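Local coordinates for polysaccharide biosynthesis protein CapD (Bacillus thuringiensis HD-771, PDB 6BWC) that acts in CMP-pseudaminic acid biosynthesis as an NADP-dependent enzyme of the short-chain dehydrogenase family and binds UDP-N-acetylglucosamine, at the interface of chains A and B. Sequence-based numbering; all coordinates share one arbitrary frame. Chains: chain A/B, Polysaccharide biosynthesis protein CapD.

Contact 1: the interface of chains A and B. Residues chain A 134-135, 137, 141, 144; chain B 134-135, 144.
A:Ser134 and B:Ser134 face each other across the local two-fold axis, each burying about 30 Å² of surface, and the two prolines that follow them close the same patch. Both serines sit in the loop before helix 138-156 (138-155 in chain B) with positive phi, and backbone as well as side chain meets the partner. Their methylenes meet at 4.0 Å, CB of A:Ser134 to CB of B:Ser134. Each OG stands beside its own backbone N (chi1 -53° in A:Ser134, -51° in B:Ser134), while CA and CB do most of the touching. A:Pro135 and B:Pro135 come together through the CG and CD side of each ring, with CG of A:Pro135 3.5 Å from CG of B:Pro135. The CG and CD edges of the two pyrrolidine rings form an apolar seam at the symmetric junction.

A leucine from the opposite helix flanks each proline. In B:Leu144 CG is anti to the backbone N: chi1 168° swings it toward chain A, 4.1 Å from the methyl CB of A:Ala141, and the second torsion then turns the CD2 branch to A:Pro135. A:Leu144 repeats the arrangement on the other chain, CD2 lying 4.1 Å from CG of B:Pro135. The same methyl also covers the backbone carbonyl of that proline: CD2 of A:Leu144 is 3.3 Å from O of B:Pro135.

Contact 2: the interface of chains A and B. Residues chain A 98-99, 102, 106, 138, 141-142; chain B 106, 145, 149.
A:Val102 and B:Ile106 run past each other in opposite directions, so that they touch along their branches: CG2 of A:Val102 lies 3.6 Å from CG2 of B:Ile106. A:Ile106 and B:Ile106 instead point head-on at one another. In both, CG1 stands anti to the carbonyl carbon (chi1 -68° and -69°) and the chain is extended beyond it, which carries CD1 of A:Ile106 to 3.5 Å from CD1 of B:Ile106. B:Thr145, which buries about 50 Å² here, turns two branches to different neighbours. Methyl CG2 of B:Thr145 packs at a slant on A:Val102, 3.7 Å from CG2 of that valine. Hydroxyl OG1 of B:Thr145 donates a hydrogen bond of 3.1 Å to the amide oxygen OD1 of A:Asn138, approaching almost in line with the C=O bond (163°). The other end of that amide, ND2, makes a weak bond with the backbone O of A:Pro98 in its own chain, which may steady the rotation of the group and keep its oxygen turned toward the partner. At the outer end of the patch the CD1 branch of B:Leu149 rests against the ring of A:Pro98, 3.8 Å from CB.

Helices 98-118 and 138-156 of chain A thereby pack against the equivalent pair of chain B, the four-helix arrangement typical of dimers in the short-chain dehydrogenase family.

Contact 3: the interface of chains A and B. Residues chain A 141, 144-145, 148; chain B 135, 137-138, 141-142.
The flat amide of B:Asn138 presents its oxygen end to A:Thr145, whose side chain crosses it at about a right angle. The hydroxyl is displaced toward one face: OG1 of A:Thr145 donates to OD1 of B:Asn138 at 2.9 Å, tilted 29° from the carbonyl plane. Toward the opposite face lies A:Arg148, its CG 4.2 Å from CB of B:Asn138. The two side chains run past each other in opposite directions, and the guanidinium, its plane 36° from the amide, lies away from the amide oxygen, so the arginine meets the asparagine here through its CG methylene.

A:Thr145 keeps OG1 beside its backbone N (chi1 -65°), pointing back along its own helix, where OG1 also bonds to O of A:Ala141 at 3.1 Å. One hydroxyl hydrogen would have to serve both oxygens, by sharing or by alternation. B:Ala141, with about 33 Å² buried, fits its methyl between this hydroxyl and A:Leu144, whose CD2 is 3.8 Å from CB of B:Ala141. The helices approach closely at the alanines, CB of A:Ala141 lying 3.5 Å from O of B:Ala141.

B:Ala141 and B:Thr142, like A:Ala141, lie within the YxxxK motif of this family, so the contact joins helices that carry catalytic residues and may steady both active sites.

Contact 1: the interface of chains A and B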
ATOM      1  N   SER A 134     -31.592  11.658   3.967  1.00 14.49           N
ATOM      2  CA  SER A 134     -31.710  12.701   2.954  1.00 14.38           C
ATOM      3  C   SER A 134     -30.741  13.865   3.131  1.00 14.42           C
ATOM      4  O   SER A 134     -31.184  15.030   3.156  1.00 15.13           O
ATOM      5  CB  SER A 134     -33.142  13.197   2.890  1.00 14.27           C
ATOM      6  OG  SER A 134     -34.009  12.103   2.709  1.00 14.21           O
ATOM      7  N   PRO A 135     -29.422  13.549   3.202  1.00 13.97           N
ATOM      8  CA  PRO A 135     -28.340  14.461   3.549  1.00 13.71           C
ATOM      9  C   PRO A 135     -28.039  15.556   2.546  1.00 13.58           C
ATOM     10  O   PRO A 135     -28.107  15.341   1.338  1.00 13.57           O
ATOM     11  CB  PRO A 135     -27.113  13.542   3.598  1.00 13.93           C
ATOM     12  CG  PRO A 135     -27.419  12.460   2.652  1.00 14.09           C
ATOM     13  CD  PRO A 135     -28.887  12.225   2.802  1.00 14.12           C
ATOM     14  N   ASN A 137     -25.017  17.179   3.035  1.00 12.52           N
ATOM     15  CA  ASN A 137     -23.574  17.356   3.269  1.00 12.59           C
ATOM     16  C   ASN A 137     -22.772  16.065   3.249  1.00 12.45           C
ATOM     17  O   ASN A 137     -23.297  14.981   3.479  1.00 12.24           O
ATOM     18  CB  ASN A 137     -23.317  18.081   4.586  1.00 12.53           C
ATOM     19  CG  ASN A 137     -24.108  17.492   5.728  1.00 12.68           C
ATOM     20  OD1 ASN A 137     -23.964  16.313   6.070  1.00 12.76           O
ATOM     21  ND2 ASN A 137     -24.962  18.301   6.318  1.00 12.96           N
ATOM     22  N   ALA A 141     -23.559  11.957   4.030  1.00 13.53           N
ATOM     23  CA  ALA A 141     -23.330  10.958   2.956  1.00 13.49           C
ATOM     24  C   ALA A 141     -22.371   9.889   3.407  1.00 13.39           C
ATOM     25  O   ALA A 141     -22.554   8.727   3.061  1.00 13.78           O
ATOM     26  CB  ALA A 141     -22.799  11.598   1.668  1.00 13.58           C
ATOM     27  N   LEU A 144     -24.306   7.672   5.638  1.00 13.71           N
ATOM     28  CA  LEU A 144     -25.217   6.848   4.834  1.00 13.78           C
ATOM     29  C   LEU A 144     -24.486   5.665   4.245  1.00 14.14           C
ATOM     30  O   LEU A 144     -25.014   4.552   4.202  1.00 14.72           O
ATOM     31  CB  LEU A 144     -25.844   7.686   3.709  1.00 13.68           C
ATOM     32  CG  LEU A 144     -26.940   7.134   2.808  1.00 13.50           C
ATOM     33  CD1 LEU A 144     -28.083   6.598   3.641  1.00 13.97           C
ATOM     34  CD2 LEU A 144     -27.471   8.211   1.873  1.00 13.40           C
TER
ATOM     35  N   SER B 134     -30.217  14.890  -1.790  1.00 20.02           N
ATOM     36  CA  SER B 134     -30.976  14.259  -0.710  1.00 18.90           C
ATOM     37  C   SER B 134     -31.047  12.709  -0.835  1.00 18.16           C
ATOM     38  O   SER B 134     -32.107  12.141  -0.713  1.00 17.61           O
ATOM     39  CB  SER B 134     -32.382  14.899  -0.666  1.00 18.95           C
ATOM     40  OG  SER B 134     -32.336  16.322  -0.637  1.00 17.52           O
ATOM     41  N   PRO B 135     -29.896  12.038  -1.067  1.00 18.12           N
ATOM     42  CA  PRO B 135     -29.818  10.654  -1.538  1.00 18.50           C
ATOM     43  C   PRO B 135     -30.403   9.584  -0.596  1.00 18.96           C
ATOM     44  O   PRO B 135     -30.135   9.623   0.612  1.00 17.88           O
ATOM     45  CB  PRO B 135     -28.313  10.440  -1.697  1.00 17.91           C
ATOM     46  CG  PRO B 135     -27.726  11.338  -0.693  1.00 17.62           C
ATOM     47  CD  PRO B 135     -28.553  12.560  -0.786  1.00 17.74           C
ATOM     48  N   LEU B 144     -22.795  12.507  -4.161  1.00 13.23           N
ATOM     49  CA  LEU B 144     -22.783  13.686  -3.270  1.00 12.63           C
ATOM     50  C   LEU B 144     -21.410  13.895  -2.625  1.00 12.46           C
ATOM     51  O   LEU B 144     -20.944  15.043  -2.493  1.00 12.32           O
ATOM     52  CB  LEU B 144     -23.882  13.564  -2.214  1.00 12.43           C
ATOM     53  CG  LEU B 144     -23.951  14.481  -0.988  1.00 12.34           C
ATOM     54  CD1 LEU B 144     -23.797  15.967  -1.265  1.00 12.34           C
ATOM     55  CD2 LEU B 144     -25.286  14.243  -0.315  1.00 12.30           C
TER

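Contact 2: the interface of chains A and B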
ATOM      1  N   PRO A  98     -13.045  17.069   2.824  1.00 14.97           N
ATOM      2  CA  PRO A  98     -13.922  15.949   2.508  1.00 15.14           C
ATOM      3  C   PRO A  98     -13.262  14.573   2.402  1.00 15.61           C
ATOM      4  O   PRO A  98     -13.889  13.584   2.768  1.00 16.65           O
ATOM      5  CB  PRO A  98     -14.492  16.339   1.150  1.00 14.89           C
ATOM      6  CG  PRO A  98     -13.445  17.183   0.524  1.00 14.57           C
ATOM      7  CD  PRO A  98     -12.865  17.966   1.661  1.00 14.72           C
ATOM      8  N   PHE A  99     -12.041  14.478   1.890  1.00 15.15           N
ATOM      9  CA  PHE A  99     -11.446  13.159   1.755  1.00 14.71           C
ATOM     10  C   PHE A  99     -11.075  12.581   3.107  1.00 13.44           C
ATOM     11  O   PHE A  99     -11.181  11.358   3.295  1.00 13.98           O
ATOM     12  CB  PHE A  99     -10.233  13.141   0.826  1.00 14.99           C
ATOM     13  CG  PHE A  99      -9.796  11.761   0.465  1.00 15.04           C
ATOM     14  CD1 PHE A  99     -10.665  10.903  -0.219  1.00 15.41           C
ATOM     15  CD2 PHE A  99      -8.548  11.287   0.837  1.00 15.18           C
ATOM     16  CE1 PHE A  99     -10.267   9.617  -0.590  1.00 15.50           C
ATOM     17  CE2 PHE A  99      -8.151   9.999   0.483  1.00 15.26           C
ATOM     18  CZ  PHE A  99      -9.006   9.162  -0.240  1.00 15.34           C
ATOM     19  N   VAL A 102     -13.863  10.765   4.418  1.00 10.40           N
ATOM     20  CA  VAL A 102     -14.010   9.462   3.772  1.00 10.03           C
ATOM     21  C   VAL A 102     -13.108   8.488   4.469  1.00  9.97           C
ATOM     22  O   VAL A 102     -13.519   7.373   4.778  1.00 10.04           O
ATOM     23  CB  VAL A 102     -13.690   9.505   2.268  1.00  9.88           C
ATOM     24  CG1 VAL A 102     -13.477   8.107   1.671  1.00  9.78           C
ATOM     25  CG2 VAL A 102     -14.832  10.189   1.559  1.00  9.92           C
ATOM     26  N   ILE A 106     -15.814   6.279   6.216  1.00 11.70           N
ATOM     27  CA  ILE A 106     -16.078   5.173   5.274  1.00 11.91           C
ATOM     28  C   ILE A 106     -14.995   4.152   5.385  1.00 12.56           C
ATOM     29  O   ILE A 106     -15.233   3.105   5.926  1.00 12.93           O
ATOM     30  CB  ILE A 106     -16.206   5.635   3.802  1.00 12.03           C
ATOM     31  CG1 ILE A 106     -17.496   6.474   3.609  1.00 11.94           C
ATOM     32  CG2 ILE A 106     -16.184   4.427   2.847  1.00 12.12           C
ATOM     33  CD1 ILE A 106     -17.639   7.176   2.265  1.00 11.72           C
ATOM     34  N   ASN A 138     -21.479  16.212   3.005  1.00 12.42           N
ATOM     35  CA  ASN A 138     -20.587  15.083   2.870  1.00 12.48           C
ATOM     36  C   ASN A 138     -20.652  14.130   4.051  1.00 12.49           C
ATOM     37  O   ASN A 138     -20.819  12.929   3.851  1.00 12.37           O
ATOM     38  CB  ASN A 138     -19.150  15.563   2.695  1.00 12.51           C
ATOM     39  CG  ASN A 138     -18.225  14.447   2.340  1.00 12.57           C
ATOM     40  OD1 ASN A 138     -18.552  13.640   1.484  1.00 13.01           O
ATOM     41  ND2 ASN A 138     -17.080  14.364   3.007  1.00 12.80           N
ATOM     42  N   ALA A 141     -23.559  11.957   4.030  1.00 13.53           N
ATOM     43  CA  ALA A 141     -23.330  10.958   2.956  1.00 13.49           C
ATOM     44  C   ALA A 141     -22.371   9.889   3.407  1.00 13.39           C
ATOM     45  O   ALA A 141     -22.554   8.727   3.061  1.00 13.78           O
ATOM     46  CB  ALA A 141     -22.799  11.598   1.668  1.00 13.58           C
ATOM     47  N   THR A 142     -21.337  10.269   4.161  1.00 13.28           N
ATOM     48  CA  THR A 142     -20.393   9.276   4.686  1.00 12.95           C
ATOM     49  C   THR A 142     -21.124   8.363   5.662  1.00 12.94           C
ATOM     50  O   THR A 142     -20.948   7.151   5.611  1.00 13.28           O
ATOM     51  CB  THR A 142     -19.118   9.878   5.360  1.00 12.52           C
ATOM     52  OG1 THR A 142     -19.435  10.494   6.621  1.00 11.55           O
ATOM     53  CG2 THR A 142     -18.393  10.863   4.417  1.00 12.26           C
TER
ATOM     54  N   ILE B 106     -16.031   7.430  -5.169  1.00 12.57           N
ATOM     55  CA  ILE B 106     -15.367   8.350  -4.256  1.00 12.69           C
ATOM     56  C   ILE B 106     -13.866   8.283  -4.467  1.00 12.80           C
ATOM     57  O   ILE B 106     -13.300   9.257  -4.949  1.00 13.09           O
ATOM     58  CB  ILE B 106     -15.742   8.062  -2.781  1.00 12.96           C
ATOM     59  CG1 ILE B 106     -17.215   8.419  -2.549  1.00 12.73           C
ATOM     60  CG2 ILE B 106     -14.812   8.807  -1.810  1.00 13.03           C
ATOM     61  CD1 ILE B 106     -17.682   8.079  -1.153  1.00 13.00           C
ATOM     62  N   THR B 145     -20.758  12.793  -2.247  1.00 12.10           N
ATOM     63  CA  THR B 145     -19.391  12.852  -1.728  1.00 11.92           C
ATOM     64  C   THR B 145     -18.428  13.281  -2.845  1.00 12.12           C
ATOM     65  O   THR B 145     -17.639  14.210  -2.661  1.00 11.95           O
ATOM     66  CB  THR B 145     -18.947  11.517  -1.087  1.00 11.71           C
ATOM     67  OG1 THR B 145     -19.769  11.211   0.054  1.00 11.59           O
ATOM     68  CG2 THR B 145     -17.486  11.570  -0.649  1.00 11.63           C
ATOM     69  N   LEU B 149     -15.854  16.586  -2.993  1.00 15.48           N
ATOM     70  CA  LEU B 149     -14.445  16.424  -3.419  1.00 15.04           C
ATOM     71  C   LEU B 149     -14.022  17.386  -4.552  1.00 14.90           C
ATOM     72  O   LEU B 149     -13.063  18.128  -4.398  1.00 15.01           O
ATOM     73  CB  LEU B 149     -14.188  14.970  -3.859  1.00 15.10           C
ATOM     74  CG  LEU B 149     -13.609  13.976  -2.869  1.00 15.14           C
ATOM     75  CD1 LEU B 149     -14.496  13.833  -1.650  1.00 15.40           C
ATOM     76  CD2 LEU B 149     -13.431  12.627  -3.549  1.00 15.15           C
TER

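Contact 3: the interface of chains A and B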
ATOM      1  N   ALA A 141     -23.559  11.957   4.030  1.00 13.53           N
ATOM      2  CA  ALA A 141     -23.330  10.958   2.956  1.00 13.49           C
ATOM      3  C   ALA A 141     -22.371   9.889   3.407  1.00 13.39           C
ATOM      4  O   ALA A 141     -22.554   8.727   3.061  1.00 13.78           O
ATOM      5  CB  ALA A 141     -22.799  11.598   1.668  1.00 13.58           C
ATOM      6  N   LEU A 144     -24.306   7.672   5.638  1.00 13.71           N
ATOM      7  CA  LEU A 144     -25.217   6.848   4.834  1.00 13.78           C
ATOM      8  C   LEU A 144     -24.486   5.665   4.245  1.00 14.14           C
ATOM      9  O   LEU A 144     -25.014   4.552   4.202  1.00 14.72           O
ATOM     10  CB  LEU A 144     -25.844   7.686   3.709  1.00 13.68           C
ATOM     11  CG  LEU A 144     -26.940   7.134   2.808  1.00 13.50           C
ATOM     12  CD1 LEU A 144     -28.083   6.598   3.641  1.00 13.97           C
ATOM     13  CD2 LEU A 144     -27.471   8.211   1.873  1.00 13.40           C
ATOM     14  N   THR A 145     -23.264   5.912   3.791  1.00 14.35           N
ATOM     15  CA  THR A 145     -22.447   4.874   3.174  1.00 14.89           C
ATOM     16  C   THR A 145     -21.968   3.855   4.227  1.00 15.14           C
ATOM     17  O   THR A 145     -22.082   2.634   4.036  1.00 14.72           O
ATOM     18  CB  THR A 145     -21.317   5.528   2.362  1.00 15.12           C
ATOM     19  OG1 THR A 145     -21.914   6.263   1.284  1.00 14.91           O
ATOM     20  CG2 THR A 145     -20.317   4.497   1.789  1.00 15.27           C
ATOM     21  N   ARG A 148     -24.943   1.563   5.013  1.00 18.19           N
ATOM     22  CA  ARG A 148     -25.097   0.537   3.991  1.00 18.35           C
ATOM     23  C   ARG A 148     -23.971  -0.470   4.017  1.00 19.11           C
ATOM     24  O   ARG A 148     -24.189  -1.638   3.712  1.00 20.12           O
ATOM     25  CB  ARG A 148     -25.169   1.163   2.611  1.00 18.23           C
ATOM     26  CG  ARG A 148     -26.357   2.096   2.437  1.00 18.49           C
ATOM     27  CD  ARG A 148     -27.683   1.375   2.598  1.00 18.32           C
ATOM     28  NE  ARG A 148     -28.787   2.200   2.109  1.00 18.57           N
ATOM     29  CZ  ARG A 148     -29.362   3.197   2.782  1.00 18.27           C
ATOM     30  NH1 ARG A 148     -30.360   3.874   2.236  1.00 17.70           N
ATOM     31  NH2 ARG A 148     -28.939   3.534   3.992  1.00 18.64           N
TER
ATOM     32  N   PRO B 135     -29.896  12.038  -1.067  1.00 18.12           N
ATOM     33  CA  PRO B 135     -29.818  10.654  -1.538  1.00 18.50           C
ATOM     34  C   PRO B 135     -30.403   9.584  -0.596  1.00 18.96           C
ATOM     35  O   PRO B 135     -30.135   9.623   0.612  1.00 17.88           O
ATOM     36  CB  PRO B 135     -28.313  10.440  -1.697  1.00 17.91           C
ATOM     37  CG  PRO B 135     -27.726  11.338  -0.693  1.00 17.62           C
ATOM     38  CD  PRO B 135     -28.553  12.560  -0.786  1.00 17.74           C
ATOM     39  N   ASN B 137     -29.881   6.299  -1.365  1.00 20.17           N
ATOM     40  CA  ASN B 137     -29.076   5.109  -1.649  1.00 20.92           C
ATOM     41  C   ASN B 137     -27.599   5.389  -1.568  1.00 20.94           C
ATOM     42  O   ASN B 137     -27.172   6.539  -1.557  1.00 22.58           O
ATOM     43  CB  ASN B 137     -29.427   4.501  -3.024  1.00 21.40           C
ATOM     44  CG  ASN B 137     -29.612   5.546  -4.113  1.00 21.89           C
ATOM     45  OD1 ASN B 137     -28.873   6.518  -4.171  1.00 22.23           O
ATOM     46  ND2 ASN B 137     -30.604   5.342  -4.986  1.00 22.49           N
ATOM     47  N   ASN B 138     -26.821   4.316  -1.525  1.00 20.70           N
ATOM     48  CA  ASN B 138     -25.388   4.417  -1.445  1.00 19.35           C
ATOM     49  C   ASN B 138     -24.833   5.094  -2.665  1.00 18.16           C
ATOM     50  O   ASN B 138     -24.014   5.975  -2.540  1.00 18.16           O
ATOM     51  CB  ASN B 138     -24.753   3.054  -1.297  1.00 19.75           C
ATOM     52  CG  ASN B 138     -23.295   3.152  -0.921  1.00 20.60           C
ATOM     53  OD1 ASN B 138     -22.942   3.804   0.066  1.00 20.27           O
ATOM     54  ND2 ASN B 138     -22.432   2.528  -1.717  1.00 21.14           N
ATOM     55  N   ALA B 141     -25.266   8.687  -2.177  1.00 14.90           N
ATOM     56  CA  ALA B 141     -24.252   9.048  -1.174  1.00 13.91           C
ATOM     57  C   ALA B 141     -22.877   9.267  -1.799  1.00 13.12           C
ATOM     58  O   ALA B 141     -22.246  10.245  -1.470  1.00 13.62           O
ATOM     59  CB  ALA B 141     -24.181   8.002  -0.066  1.00 13.66           C
ATOM     60  N   THR B 142     -22.446   8.390  -2.710  1.00 12.35           N
ATOM     61  CA  THR B 142     -21.119   8.487  -3.333  1.00 12.13           C
ATOM     62  C   THR B 142     -20.980   9.605  -4.395  1.00 12.81           C
ATOM     63  O   THR B 142     -19.878  10.150  -4.602  1.00 12.99           O
ATOM     64  CB  THR B 142     -20.630   7.154  -3.958  1.00 11.63           C
ATOM     65  OG1 THR B 142     -21.501   6.722  -5.009  1.00 10.92           O
ATOM     66  CG2 THR B 142     -20.520   6.090  -2.910  1.00 11.57           C
TER

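Contact 1 and contact 3 lie closest, about 6 Å between the centres of their C-alpha atoms, and share A:Ala141, A:Leu144 and B:Pro135; contact 2 is about 10 Å from either. A:Ala141 takes part in all three, and the helix beginning at residue 138 runs through each. Contacts 1 and 3 also draw on the loop before that helix, and contact 2 adds helix 98-118. Together they form a continuous two-fold surface; the threonine-to-asparagine bonds of contacts 2 and 3 are two-fold twins. The deposited assembly holds six copies; this family-typical pairing is probably its dimeric building unit.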